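Local coordinates for protein beta sliding clamp (Pseudomonas aeruginosa, PDB 6AMS) that probably encircles DNA as a ring-shaped head-to-tail homodimer, tethering DNA polymerases and other proteins to it and so conferring processivity, at residues V51-R56 with G229-T234; S133-L138 with R206-Q211; L159-G164 with Q189-V194; Q193-R198 with K236-K241. All coordinates share one frame; numbering follows the deposited sequence.

Contact 1 of 4, residues V51-R56 with G229-T234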
loop_
_atom_site.group_PDB
_atom_site.type_symbol
_atom_site.label_atom_id
_atom_site.label_comp_id
_atom_site.label_asym_id
_atom_site.label_seq_id
_atom_site.Cartn_x
_atom_site.Cartn_y
_atom_site.Cartn_z
ATOM N N VAL A 51 13.090 13.862 -17.133
ATOM C CA VAL A 51 13.552 14.529 -15.938
ATOM C C VAL A 51 14.938 14.043 -15.557
ATOM O O VAL A 51 15.222 12.859 -15.640
ATOM C CB VAL A 51 12.560 14.250 -14.786
ATOM C CG1 VAL A 51 13.136 14.586 -13.423
ATOM C CG2 VAL A 51 11.259 14.989 -15.019
ATOM N N GLU A 52 15.818 14.964 -15.196
ATOM C CA GLU A 52 17.134 14.590 -14.731
ATOM C C GLU A 52 17.309 15.144 -13.322
ATOM O O GLU A 52 17.022 16.306 -13.071
ATOM C CB GLU A 52 18.229 15.113 -15.652
ATOM C CG GLU A 52 19.559 14.425 -15.417
ATOM C CD GLU A 52 20.683 15.003 -16.244
ATOM O OE1 GLU A 52 21.227 16.054 -15.860
ATOM O OE2 GLU A 52 21.033 14.389 -17.269
ATOM N N LEU A 53 17.756 14.302 -12.402
ATOM C CA LEU A 53 17.982 14.727 -11.032
ATOM C C LEU A 53 19.442 14.493 -10.646
ATOM O O LEU A 53 19.993 13.425 -10.886
ATOM C CB LEU A 53 17.030 14.006 -10.081
ATOM C CG LEU A 53 16.976 14.478 -8.629
ATOM C CD1 LEU A 53 16.755 15.978 -8.543
ATOM C CD2 LEU A 53 15.895 13.734 -7.871
ATOM N N VAL A 54 20.056 15.500 -10.037
ATOM C CA VAL A 54 21.450 15.411 -9.624
ATOM C C VAL A 54 21.630 15.699 -8.137
ATOM O O VAL A 54 21.107 16.675 -7.611
ATOM C CB VAL A 54 22.338 16.353 -10.455
ATOM C CG1 VAL A 54 23.788 16.282 -10.006
ATOM C CG2 VAL A 54 22.215 16.022 -11.930
ATOM N N GLY A 55 22.375 14.826 -7.474
ATOM C CA GLY A 55 22.664 14.957 -6.066
ATOM C C GLY A 55 24.156 15.121 -5.875
ATOM O O GLY A 55 24.942 14.473 -6.551
ATOM N N ARG A 56 24.543 16.018 -4.976
ATOM C CA ARG A 56 25.950 16.272 -4.692
ATOM C C ARG A 56 26.307 16.003 -3.242
ATOM O O ARG A 56 25.584 16.393 -2.337
ATOM C CB ARG A 56 26.315 17.709 -5.040
ATOM C CG ARG A 56 26.554 17.940 -6.514
ATOM C CD ARG A 56 26.515 19.418 -6.850
ATOM N NE ARG A 56 26.116 19.615 -8.235
ATOM C CZ ARG A 56 24.862 19.793 -8.633
ATOM N NH1 ARG A 56 24.595 19.952 -9.920
ATOM N NH2 ARG A 56 23.878 19.812 -7.744
ATOM N N GLY A 229 20.304 23.589 -2.531
ATOM C CA GLY A 229 21.553 23.146 -1.993
ATOM C C GLY A 229 21.749 21.676 -2.177
ATOM O O GLY A 229 22.837 21.239 -2.471
ATOM N N GLU A 230 20.683 20.905 -2.021
ATOM C CA GLU A 230 20.764 19.456 -2.151
ATOM C C GLU A 230 20.787 18.928 -3.575
ATOM O O GLU A 230 21.600 18.075 -3.914
ATOM C CB GLU A 230 19.566 18.803 -1.466
ATOM C CG GLU A 230 19.349 19.168 -0.015
ATOM C CD GLU A 230 18.052 18.586 0.508
ATOM O OE1 GLU A 230 17.029 18.706 -0.197
ATOM O OE2 GLU A 230 18.051 18.002 1.612
ATOM N N PHE A 231 19.898 19.448 -4.410
ATOM C CA PHE A 231 19.751 18.932 -5.758
ATOM C C PHE A 231 19.547 19.936 -6.881
ATOM O O PHE A 231 19.193 21.083 -6.656
ATOM C CB PHE A 231 18.526 18.019 -5.763
ATOM C CG PHE A 231 17.237 18.756 -5.550
ATOM C CD1 PHE A 231 16.606 19.382 -6.605
ATOM C CD2 PHE A 231 16.677 18.852 -4.293
ATOM C CE1 PHE A 231 15.431 20.075 -6.415
ATOM C CE2 PHE A 231 15.502 19.543 -4.092
ATOM C CZ PHE A 231 14.878 20.157 -5.155
ATOM N N THR A 232 19.784 19.468 -8.099
ATOM C CA THR A 232 19.534 20.248 -9.299
ATOM C C THR A 232 18.601 19.372 -10.129
ATOM O O THR A 232 18.938 18.257 -10.508
ATOM C CB THR A 232 20.796 20.639 -10.085
ATOM O OG1 THR A 232 21.557 19.474 -10.390
ATOM C CG2 THR A 232 21.649 21.597 -9.290
ATOM N N PHE A 233 17.416 19.896 -10.381
ATOM C CA PHE A 233 16.367 19.204 -11.095
ATOM C C PHE A 233 16.161 19.796 -12.448
ATOM O O PHE A 233 16.121 20.928 -12.574
ATOM C CB PHE A 233 15.099 19.309 -10.250
ATOM C CG PHE A 233 13.822 18.906 -10.935
ATOM C CD1 PHE A 233 13.169 19.761 -11.769
ATOM C CD2 PHE A 233 13.213 17.725 -10.637
ATOM C CE1 PHE A 233 11.992 19.416 -12.358
ATOM C CE2 PHE A 233 12.023 17.381 -11.206
ATOM C CZ PHE A 233 11.413 18.221 -12.072
ATOM N N THR A 234 16.061 18.998 -13.474
ATOM C CA THR A 234 15.821 19.501 -14.811
ATOM C C THR A 234 14.754 18.677 -15.496
ATOM O O THR A 234 14.796 17.459 -15.476
ATOM C CB THR A 234 17.120 19.500 -15.655
ATOM O OG1 THR A 234 18.082 20.348 -15.033
ATOM C CG2 THR A 234 16.861 20.072 -17.032
#
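Phe-231 begins the antiparallel pairing of 231-234 with 51-56, opposite Gly-55. Its CG is wedged between the backbone N and the carbonyl carbon (chi1 67°); the outer end of the ring leads away from the partner strand, while Phe-231 CB and the near ring atom CD1 both stay 3.9 Å from Leu-53 CD1. Thr-232, on the other face, forms a hydrogen-bonded pair with Val-54: Val-54 N reaches Thr-232 O at 3.0 Å and Thr-232 N reaches Val-54 O at 3.1 Å. The two side chains lie alongside each other, Thr-232 OG1 3.2 Å from Val-54 CB. The same OG1 accepts a hydrogen bond from Arg-56 NH1 (3.1 Å, 153° at the hydrogen), lying at the guanidinium edge, slightly tilted from its plane, while Val-54 CG1 sits over one face, toward the rim. Phe-233 returns to the side of Leu-53, its CE2 3.7 Å from Val-51 CG1. At Thr-234 a second hydrogen-bonded pair forms, Glu-52 N to Thr-234 O being 2.7 Å. The faces differ in chemistry: Leu-53, Phe-231 and Phe-233 pack on helix 198-207, whereas Thr-232, Thr-234 and Glu-52, with Val-54 among them and the Arg-56 guanidinium laid over, make a mostly polar, partly exposed side.

Contact 2 of 4, residues S133-L138 with R206-Q211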
loop_
_atom_site.group_PDB
_atom_site.type_symbol
_atom_site.label_atom_id
_atom_site.label_comp_id
_atom_site.label_asym_id
_atom_site.label_seq_id
_atom_site.Cartn_x
_atom_site.Cartn_y
_atom_site.Cartn_z
ATOM N N SER A 133 8.311 26.476 -0.212
ATOM C CA SER A 133 6.935 26.283 0.234
ATOM C C SER A 133 5.928 26.998 -0.663
ATOM O O SER A 133 4.839 26.496 -0.895
ATOM C CB SER A 133 6.766 26.691 1.698
ATOM O OG SER A 133 7.005 28.068 1.883
ATOM N N LYS A 134 6.282 28.182 -1.146
ATOM C CA LYS A 134 5.410 28.895 -2.056
ATOM C C LYS A 134 5.259 28.173 -3.393
ATOM O O LYS A 134 4.165 28.047 -3.909
ATOM C CB LYS A 134 5.896 30.327 -2.243
ATOM C CG LYS A 134 5.721 31.148 -0.983
ATOM C CD LYS A 134 6.223 32.564 -1.118
ATOM C CE LYS A 134 6.344 33.196 0.253
ATOM N NZ LYS A 134 7.146 34.441 0.208
ATOM N N LEU A 135 6.366 27.685 -3.936
ATOM C CA LEU A 135 6.327 26.958 -5.195
ATOM C C LEU A 135 5.595 25.636 -5.009
ATOM O O LEU A 135 4.882 25.183 -5.896
ATOM C CB LEU A 135 7.735 26.710 -5.733
ATOM C CG LEU A 135 7.800 25.845 -6.989
ATOM C CD1 LEU A 135 6.849 26.342 -8.061
ATOM C CD2 LEU A 135 9.214 25.742 -7.530
ATOM N N ARG A 136 5.778 25.019 -3.848
ATOM C CA ARG A 136 5.124 23.757 -3.553
ATOM C C ARG A 136 3.622 23.947 -3.422
ATOM O O ARG A 136 2.838 23.100 -3.832
ATOM C CB ARG A 136 5.684 23.126 -2.281
ATOM C CG ARG A 136 4.827 21.979 -1.789
ATOM C CD ARG A 136 5.623 20.892 -1.107
ATOM N NE ARG A 136 4.896 19.634 -1.180
ATOM C CZ ARG A 136 5.342 18.474 -0.718
ATOM N NH1 ARG A 136 6.530 18.397 -0.138
ATOM N NH2 ARG A 136 4.595 17.389 -0.838
ATOM N N ARG A 137 3.231 25.067 -2.834
ATOM C CA ARG A 137 1.837 25.381 -2.673
ATOM C C ARG A 137 1.135 25.571 -3.999
ATOM O O ARG A 137 0.016 25.141 -4.158
ATOM C CB ARG A 137 1.657 26.610 -1.818
ATOM C CG ARG A 137 0.204 26.957 -1.623
ATOM C CD ARG A 137 -0.010 27.645 -0.301
ATOM N NE ARG A 137 0.647 28.938 -0.283
ATOM C CZ ARG A 137 0.194 30.004 -0.928
ATOM N NH1 ARG A 137 -0.915 29.921 -1.643
ATOM N NH2 ARG A 137 0.849 31.150 -0.847
ATOM N N LEU A 138 1.794 26.212 -4.955
ATOM C CA LEU A 138 1.179 26.421 -6.248
ATOM C C LEU A 138 0.884 25.086 -6.899
ATOM O O LEU A 138 -0.173 24.896 -7.464
ATOM C CB LEU A 138 2.107 27.210 -7.158
ATOM C CG LEU A 138 2.278 28.702 -6.953
ATOM C CD1 LEU A 138 3.425 29.217 -7.793
ATOM C CD2 LEU A 138 0.999 29.431 -7.288
ATOM N N ARG A 206 7.280 17.088 -4.563
ATOM C CA ARG A 206 7.716 16.197 -3.495
ATOM C C ARG A 206 9.113 16.551 -2.986
ATOM O O ARG A 206 9.406 16.425 -1.799
ATOM C CB ARG A 206 7.624 14.735 -3.930
ATOM C CG ARG A 206 6.263 14.123 -3.643
ATOM C CD ARG A 206 6.188 12.668 -4.064
ATOM N NE ARG A 206 5.631 12.505 -5.403
ATOM C CZ ARG A 206 6.343 12.169 -6.470
ATOM N NH1 ARG A 206 7.645 11.961 -6.354
ATOM N NH2 ARG A 206 5.754 12.038 -7.646
ATOM N N LEU A 207 9.970 16.961 -3.914
ATOM C CA LEU A 207 11.344 17.360 -3.643
ATOM C C LEU A 207 11.489 18.594 -2.761
ATOM O O LEU A 207 12.479 18.730 -2.054
ATOM C CB LEU A 207 12.111 17.580 -4.946
ATOM C CG LEU A 207 12.552 16.338 -5.714
ATOM C CD1 LEU A 207 13.403 16.732 -6.908
ATOM C CD2 LEU A 207 13.317 15.405 -4.795
ATOM N N LEU A 208 10.519 19.502 -2.798
ATOM C CA LEU A 208 10.620 20.744 -2.030
ATOM C C LEU A 208 10.242 20.663 -0.544
ATOM O O LEU A 208 9.326 21.335 -0.087
ATOM C CB LEU A 208 9.765 21.815 -2.712
ATOM C CG LEU A 208 10.101 22.128 -4.169
ATOM C CD1 LEU A 208 8.929 22.762 -4.892
ATOM C CD2 LEU A 208 11.335 23.007 -4.266
ATOM N N THR A 209 11.021 19.893 0.200
ATOM C CA THR A 209 10.778 19.680 1.615
ATOM C C THR A 209 11.380 20.703 2.581
ATOM O O THR A 209 10.998 20.728 3.745
ATOM C CB THR A 209 11.263 18.284 2.023
ATOM O OG1 THR A 209 12.649 18.148 1.690
ATOM C CG2 THR A 209 10.479 17.228 1.284
ATOM N N GLU A 210 12.277 21.569 2.121
ATOM C CA GLU A 210 12.874 22.525 3.045
ATOM C C GLU A 210 11.926 23.686 3.218
ATOM O O GLU A 210 11.776 24.520 2.334
ATOM C CB GLU A 210 14.193 23.064 2.509
ATOM C CG GLU A 210 15.203 22.025 2.075
ATOM C CD GLU A 210 16.487 22.664 1.593
ATOM O OE1 GLU A 210 17.005 22.251 0.538
ATOM O OE2 GLU A 210 16.971 23.596 2.263
ATOM N N GLN A 211 11.310 23.743 4.389
ATOM C CA GLN A 211 10.331 24.775 4.706
ATOM C C GLN A 211 10.876 26.206 4.759
ATOM O O GLN A 211 10.212 27.141 4.321
ATOM C CB GLN A 211 9.508 24.365 5.924
ATOM C CG GLN A 211 8.533 23.244 5.577
ATOM C CD GLN A 211 8.118 22.399 6.762
ATOM O OE1 GLN A 211 8.608 22.578 7.871
ATOM N NE2 GLN A 211 7.193 21.486 6.533
#
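Ser-133 and Gln-211 bring their CA atoms to 5.8 Å, and Arg-136 and Leu-208 bring theirs to 6.5 Å, as the chain leaving helix 198-207 passes the first turns of helix 132-142. Leu-208 is the first residue to depart from helical geometry and forms the centre of an inverse gamma turn, with a weak bond from Thr-209 N to Leu-207 O. No hydrogen bond joins the two segments, so the contact rests on packing, of side chain on side chain and of Arg-136 on the backbone of the turn. Leu-135 and Leu-208 cross at about a right angle, Leu-208 CD1 lying 3.9 Å from Leu-135 CG. The aliphatic part of Arg-136 passes the turn: Arg-136 CD is 3.9 Å from Leu-208 O and Arg-136 CB 4.2 Å from Leu-208 CD1. Its guanidinium places one face over Arg-206 CA and an edge near Thr-209 CG2. The polar end of Arg-136 is held by a salt bridge from NE to Asp-140, one turn along its own helix, while Arg-206 pairs with Glu-203. Strand 214-219 packs against the two leucines, both touching Val-215 and Leu-135 also reaching Ile-217; strand 176-183 contacts Leu-138 of helix 132-142.

Contact 3 of 4, residues L159-G164 with Q189-V194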
loop_
_atom_site.group_PDB
_atom_site.type_symbol
_atom_site.label_atom_id
_atom_site.label_comp_id
_atom_site.label_asym_id
_atom_site.label_seq_id
_atom_site.Cartn_x
_atom_site.Cartn_y
_atom_site.Cartn_z
ATOM N N LEU A 159 0.908 24.281 -16.377
ATOM C CA LEU A 159 1.380 25.560 -16.867
ATOM C C LEU A 159 1.960 26.290 -15.681
ATOM O O LEU A 159 1.302 26.363 -14.647
ATOM C CB LEU A 159 0.228 26.371 -17.417
ATOM C CG LEU A 159 0.603 27.804 -17.779
ATOM C CD1 LEU A 159 1.433 27.823 -19.036
ATOM C CD2 LEU A 159 -0.641 28.639 -17.956
ATOM N N LEU A 160 3.175 26.831 -15.811
ATOM C CA LEU A 160 3.671 27.831 -14.870
ATOM C C LEU A 160 3.882 29.097 -15.669
ATOM O O LEU A 160 4.550 29.069 -16.701
ATOM C CB LEU A 160 4.989 27.421 -14.205
ATOM C CG LEU A 160 5.030 26.106 -13.462
ATOM C CD1 LEU A 160 6.499 25.813 -13.163
ATOM C CD2 LEU A 160 4.169 26.175 -12.196
ATOM N N GLU A 161 3.351 30.203 -15.156
ATOM C CA GLU A 161 3.328 31.480 -15.866
ATOM C C GLU A 161 3.878 32.577 -14.967
ATOM O O GLU A 161 3.442 32.718 -13.808
ATOM C CB GLU A 161 1.885 31.819 -16.233
ATOM C CG GLU A 161 1.653 33.186 -16.869
ATOM C CD GLU A 161 0.183 33.468 -17.068
ATOM O OE1 GLU A 161 -0.357 33.058 -18.122
ATOM O OE2 GLU A 161 -0.420 34.099 -16.162
ATOM N N VAL A 162 4.814 33.353 -15.507
ATOM C CA VAL A 162 5.278 34.559 -14.848
ATOM C C VAL A 162 4.782 35.784 -15.617
ATOM O O VAL A 162 4.958 35.884 -16.849
ATOM C CB VAL A 162 6.812 34.597 -14.780
ATOM C CG1 VAL A 162 7.270 35.869 -14.087
ATOM C CG2 VAL A 162 7.323 33.354 -14.077
ATOM N N ASN A 163 4.162 36.712 -14.896
ATOM C CA ASN A 163 3.566 37.901 -15.529
ATOM C C ASN A 163 3.401 38.993 -14.524
ATOM O O ASN A 163 2.828 38.783 -13.447
ATOM C CB ASN A 163 2.185 37.587 -16.107
ATOM C CG ASN A 163 1.733 38.613 -17.126
ATOM O OD1 ASN A 163 2.485 39.509 -17.499
ATOM N ND2 ASN A 163 0.495 38.472 -17.588
ATOM N N GLY A 164 3.865 40.182 -14.888
ATOM C CA GLY A 164 4.076 41.226 -13.895
ATOM C C GLY A 164 5.049 40.616 -12.914
ATOM O O GLY A 164 6.054 40.029 -13.328
ATOM N N GLN A 189 8.913 41.769 -16.783
ATOM C CA GLN A 189 9.493 41.438 -18.066
ATOM C C GLN A 189 8.343 41.027 -18.954
ATOM O O GLN A 189 7.217 41.452 -18.753
ATOM C CB GLN A 189 10.446 40.290 -17.896
ATOM N N ASP A 190 8.599 40.273 -20.006
ATOM C CA ASP A 190 7.464 39.804 -20.781
ATOM C C ASP A 190 6.819 38.575 -20.146
ATOM O O ASP A 190 7.312 38.010 -19.181
ATOM C CB ASP A 190 7.800 39.601 -22.234
ATOM C CG ASP A 190 8.006 40.884 -22.937
ATOM O OD1 ASP A 190 7.628 41.943 -22.411
ATOM O OD2 ASP A 190 8.568 40.827 -24.032
ATOM N N ARG A 191 5.652 38.213 -20.622
ATOM C CA ARG A 191 5.034 37.020 -20.084
ATOM C C ARG A 191 5.862 35.778 -20.427
ATOM O O ARG A 191 6.409 35.642 -21.489
ATOM C CB ARG A 191 3.599 36.877 -20.535
ATOM C CG ARG A 191 2.744 36.169 -19.514
ATOM C CD ARG A 191 1.385 35.873 -20.074
ATOM N NE ARG A 191 1.495 35.033 -21.249
ATOM C CZ ARG A 191 0.487 34.722 -22.042
ATOM N NH1 ARG A 191 0.704 33.952 -23.084
ATOM N NH2 ARG A 191 -0.724 35.193 -21.799
ATOM N N HIS A 192 5.994 34.900 -19.476
ATOM C CA HIS A 192 6.731 33.706 -19.668
ATOM C C HIS A 192 5.826 32.573 -19.245
ATOM O O HIS A 192 5.293 32.594 -18.144
ATOM C CB HIS A 192 7.978 33.716 -18.813
ATOM C CG HIS A 192 9.151 34.368 -19.455
ATOM N ND1 HIS A 192 9.674 35.550 -19.004
ATOM C CD2 HIS A 192 9.901 34.004 -20.513
ATOM C CE1 HIS A 192 10.676 35.903 -19.773
ATOM N NE2 HIS A 192 10.844 34.976 -20.689
ATOM N N GLN A 193 5.648 31.609 -20.135
ATOM C CA GLN A 193 4.854 30.450 -19.865
ATOM C C GLN A 193 5.605 29.191 -20.174
ATOM O O GLN A 193 6.307 29.136 -21.142
ATOM C CB GLN A 193 3.591 30.458 -20.676
ATOM C CG GLN A 193 2.622 31.580 -20.360
ATOM C CD GLN A 193 1.269 31.390 -20.988
ATOM O OE1 GLN A 193 1.143 30.856 -22.057
ATOM N NE2 GLN A 193 0.263 31.827 -20.319
ATOM N N VAL A 194 5.528 28.217 -19.283
ATOM C CA VAL A 194 6.076 26.876 -19.543
ATOM C C VAL A 194 5.070 25.814 -19.127
ATOM O O VAL A 194 4.286 26.024 -18.216
ATOM C CB VAL A 194 7.431 26.603 -18.832
ATOM C CG1 VAL A 194 8.482 27.599 -19.296
ATOM C CG2 VAL A 194 7.300 26.620 -17.301
#
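Glu-161 and Gln-193 are brought together by different first torsions: CG of the glutamate is anti to the backbone N (chi1 175°), CG of the glutamine anti to the carbonyl carbon (chi1 -65°). Both chains then extend, lying side by side and pointing the same way, with carboxylate and amide nearly coplanar. Gln-193 NE2 donates to the anti lone pair of Glu-161 OE1 at 2.6 Å, with the oxygen in the amide plane and the bond somewhat bent (145° at the hydrogen). Tyr-245 OH makes a weak hydrogen bond with the same oxygen, and Glu-161 OE2 a long, weak ion pair with Arg-168. Arg-191, kinked at chi3, lays one face of its guanidinium over this pair, with Gln-193 NE2 above its centre. Glu-161 OE1 is 4.1 Å from Arg-191 NE, well out of the guanidinium plane, so attraction there is probably only electrostatic. Asn-163 crosses the aliphatic part of Arg-191, its CG 3.6 Å from Arg-191 CG. The strands that carry these groups are antiparallel: Leu-160 N binds Val-194 O and Val-162 N binds His-192 O, each at 2.8 Å. On the opposite face Leu-160 CB meets Val-194 CG2 at 3.9 Å. Strand 192-197 is outermost within the chain in this sheet; strand 157-163 lies next to it, followed by 166-172, while Val-162 and Val-194 both touch Leu-219 of strand 214-219.

Contact 4 of 4, residues Q193-R198 with K236-K241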
loop_
_atom_site.group_PDB
_atom_site.type_symbol
_atom_site.label_atom_id
_atom_site.label_comp_id
_atom_site.label_asym_id
_atom_site.label_seq_id
_atom_site.Cartn_x
_atom_site.Cartn_y
_atom_site.Cartn_z
ATOM N N GLN A 193 5.648 31.609 -20.135
ATOM C CA GLN A 193 4.854 30.450 -19.865
ATOM C C GLN A 193 5.605 29.191 -20.174
ATOM O O GLN A 193 6.307 29.136 -21.142
ATOM C CB GLN A 193 3.591 30.458 -20.676
ATOM C CG GLN A 193 2.622 31.580 -20.360
ATOM C CD GLN A 193 1.269 31.390 -20.988
ATOM O OE1 GLN A 193 1.143 30.856 -22.057
ATOM N NE2 GLN A 193 0.263 31.827 -20.319
ATOM N N VAL A 194 5.528 28.217 -19.283
ATOM C CA VAL A 194 6.076 26.876 -19.543
ATOM C C VAL A 194 5.070 25.814 -19.127
ATOM O O VAL A 194 4.286 26.024 -18.216
ATOM C CB VAL A 194 7.431 26.603 -18.832
ATOM C CG1 VAL A 194 8.482 27.599 -19.296
ATOM C CG2 VAL A 194 7.300 26.620 -17.301
ATOM N N ILE A 195 5.108 24.673 -19.808
ATOM C CA ILE A 195 4.259 23.546 -19.502
ATOM C C ILE A 195 5.183 22.423 -19.048
ATOM O O ILE A 195 5.948 21.896 -19.857
ATOM C CB ILE A 195 3.454 23.100 -20.739
ATOM C CG1 ILE A 195 2.671 24.287 -21.303
ATOM C CG2 ILE A 195 2.518 21.959 -20.339
ATOM C CD1 ILE A 195 2.190 24.090 -22.722
ATOM N N VAL A 196 5.156 22.139 -17.759
ATOM C CA VAL A 196 5.986 21.110 -17.195
ATOM C C VAL A 196 5.193 19.829 -17.196
ATOM O O VAL A 196 4.099 19.787 -16.656
ATOM C CB VAL A 196 6.358 21.441 -15.740
ATOM C CG1 VAL A 196 7.262 20.367 -15.162
ATOM C CG2 VAL A 196 7.010 22.806 -15.655
ATOM N N PRO A 197 5.680 18.780 -17.862
ATOM C CA PRO A 197 4.975 17.503 -17.874
ATOM C C PRO A 197 4.608 16.975 -16.499
ATOM O O PRO A 197 5.348 17.086 -15.529
ATOM C CB PRO A 197 5.975 16.569 -18.553
ATOM C CG PRO A 197 6.900 17.463 -19.312
ATOM C CD PRO A 197 6.522 18.891 -19.047
ATOM N N ARG A 198 3.434 16.375 -16.458
ATOM C CA ARG A 198 2.844 15.802 -15.264
ATOM C C ARG A 198 3.781 15.068 -14.299
ATOM O O ARG A 198 3.784 15.357 -13.110
ATOM C CB ARG A 198 1.720 14.863 -15.688
ATOM C CG ARG A 198 1.334 13.882 -14.615
ATOM C CD ARG A 198 0.360 12.839 -15.111
ATOM N NE ARG A 198 -0.326 12.287 -13.959
ATOM C CZ ARG A 198 -1.450 12.784 -13.473
ATOM N NH1 ARG A 198 -2.024 13.818 -14.069
ATOM N NH2 ARG A 198 -2.006 12.236 -12.405
ATOM N N LYS A 236 12.231 18.403 -19.099
ATOM C CA LYS A 236 11.864 18.832 -20.433
ATOM C C LYS A 236 10.441 19.405 -20.313
ATOM O O LYS A 236 9.690 19.062 -19.454
ATOM C CB LYS A 236 11.809 17.673 -21.415
ATOM C CG LYS A 236 13.100 17.348 -22.108
ATOM C CD LYS A 236 12.898 16.164 -23.012
ATOM C CE LYS A 236 13.903 16.137 -24.151
ATOM N NZ LYS A 236 13.414 15.433 -25.370
ATOM N N LEU A 237 10.089 20.282 -21.212
ATOM C CA LEU A 237 8.805 20.943 -21.249
ATOM C C LEU A 237 7.981 20.364 -22.370
ATOM O O LEU A 237 8.519 19.753 -23.302
ATOM C CB LEU A 237 8.988 22.430 -21.517
ATOM C CG LEU A 237 9.841 23.208 -20.537
ATOM C CD1 LEU A 237 9.909 24.636 -20.996
ATOM C CD2 LEU A 237 9.273 23.130 -19.150
ATOM N N VAL A 238 6.681 20.593 -22.255
ATOM C CA VAL A 238 5.713 20.163 -23.232
ATOM C C VAL A 238 5.723 21.201 -24.336
ATOM O O VAL A 238 5.552 22.395 -24.105
ATOM C CB VAL A 238 4.305 20.048 -22.626
ATOM C CG1 VAL A 238 3.309 19.579 -23.674
ATOM C CG2 VAL A 238 4.320 19.101 -21.438
ATOM N N ASP A 239 5.962 20.712 -25.538
ATOM C CA ASP A 239 6.037 21.492 -26.733
ATOM C C ASP A 239 4.634 21.659 -27.173
ATOM O O ASP A 239 3.934 20.715 -27.340
ATOM C CB ASP A 239 6.759 20.674 -27.760
ATOM C CG ASP A 239 7.771 21.441 -28.499
ATOM O OD1 ASP A 239 7.744 22.663 -28.472
ATOM O OD2 ASP A 239 8.592 20.799 -29.145
ATOM N N GLY A 240 4.235 22.871 -27.417
ATOM C CA GLY A 240 2.883 23.137 -27.771
ATOM C C GLY A 240 2.399 24.329 -26.997
ATOM O O GLY A 240 3.057 24.819 -26.110
ATOM N N LYS A 241 1.212 24.800 -27.315
ATOM C CA LYS A 241 0.714 25.957 -26.652
ATOM C C LYS A 241 -0.445 25.638 -25.764
ATOM O O LYS A 241 -1.382 25.006 -26.177
ATOM C CB LYS A 241 0.366 27.042 -27.653
ATOM C CG LYS A 241 0.760 28.449 -27.200
ATOM C CD LYS A 241 0.383 29.540 -28.186
ATOM C CE LYS A 241 -1.124 29.696 -28.261
ATOM N NZ LYS A 241 -1.589 30.634 -29.313
#
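Val-238 fits its isopropyl group into the notch between Ile-195 and Pro-197. Val-238 CB lies 3.5 Å from Ile-195 CG2, and Val-238 CG2 presses against Pro-197 CD at 3.3 Å, the valine and the proline ring passing one another in opposing senses. Ile-195 CG2 is anti to the backbone N, which turns that methyl onto the valine while the longer branch runs on, CD1 ending 3.6 Å from Gly-240 O. One main-chain bond pins the arrangement: Val-238 N donates to Ile-195 O at 2.8 Å in an almost straight line (172°). Segment 236-241, the end of strand 231-236 and the loop after it, crosses a strand that is outermost within this chain in the sheet shared by the central and C-terminal domains. The end-to-end directions differ by 118°, just where strand 192-197 gives way to helix 198-207, with Pro-197 at the N-cap position. Leu-237 is the projection that fills the hollow between the side chains of Val-194 and Val-196: its CD1 is 3.7 Å from Val-194 CG1, its CD2 4.2 Å from Val-196 CG2. Ile-224 of strand 223-227 touches both Leu-237 and Val-196. Pro-197 CD and CG also lie against the carbonyl of Lys-236, CD 3.2 Å from its O.

From the N terminus, strand 51-58 pairs with a partner 173 residues on, so contact 1 closes the longest loop and joins the N-terminal and central domains in one sheet. Contact 2, linking the start of helix 132-142 to the end of helix 198-207 and the turn after it, is nested inside, and contact 3 is nested again inside contact 2, pairing neighbouring strands 157-163 and 192-197. Contact 4 joins the end of that last strand to the loop after strand 231-236, crossing both contact 1 and contact 2 along the chain. It shares Gln-193 and Val-194 with contact 3, and Leu-160 packs on Val-196 between them. Leu-207 of contact 2 packs against Leu-53, Phe-231 and Phe-233 of contact 1.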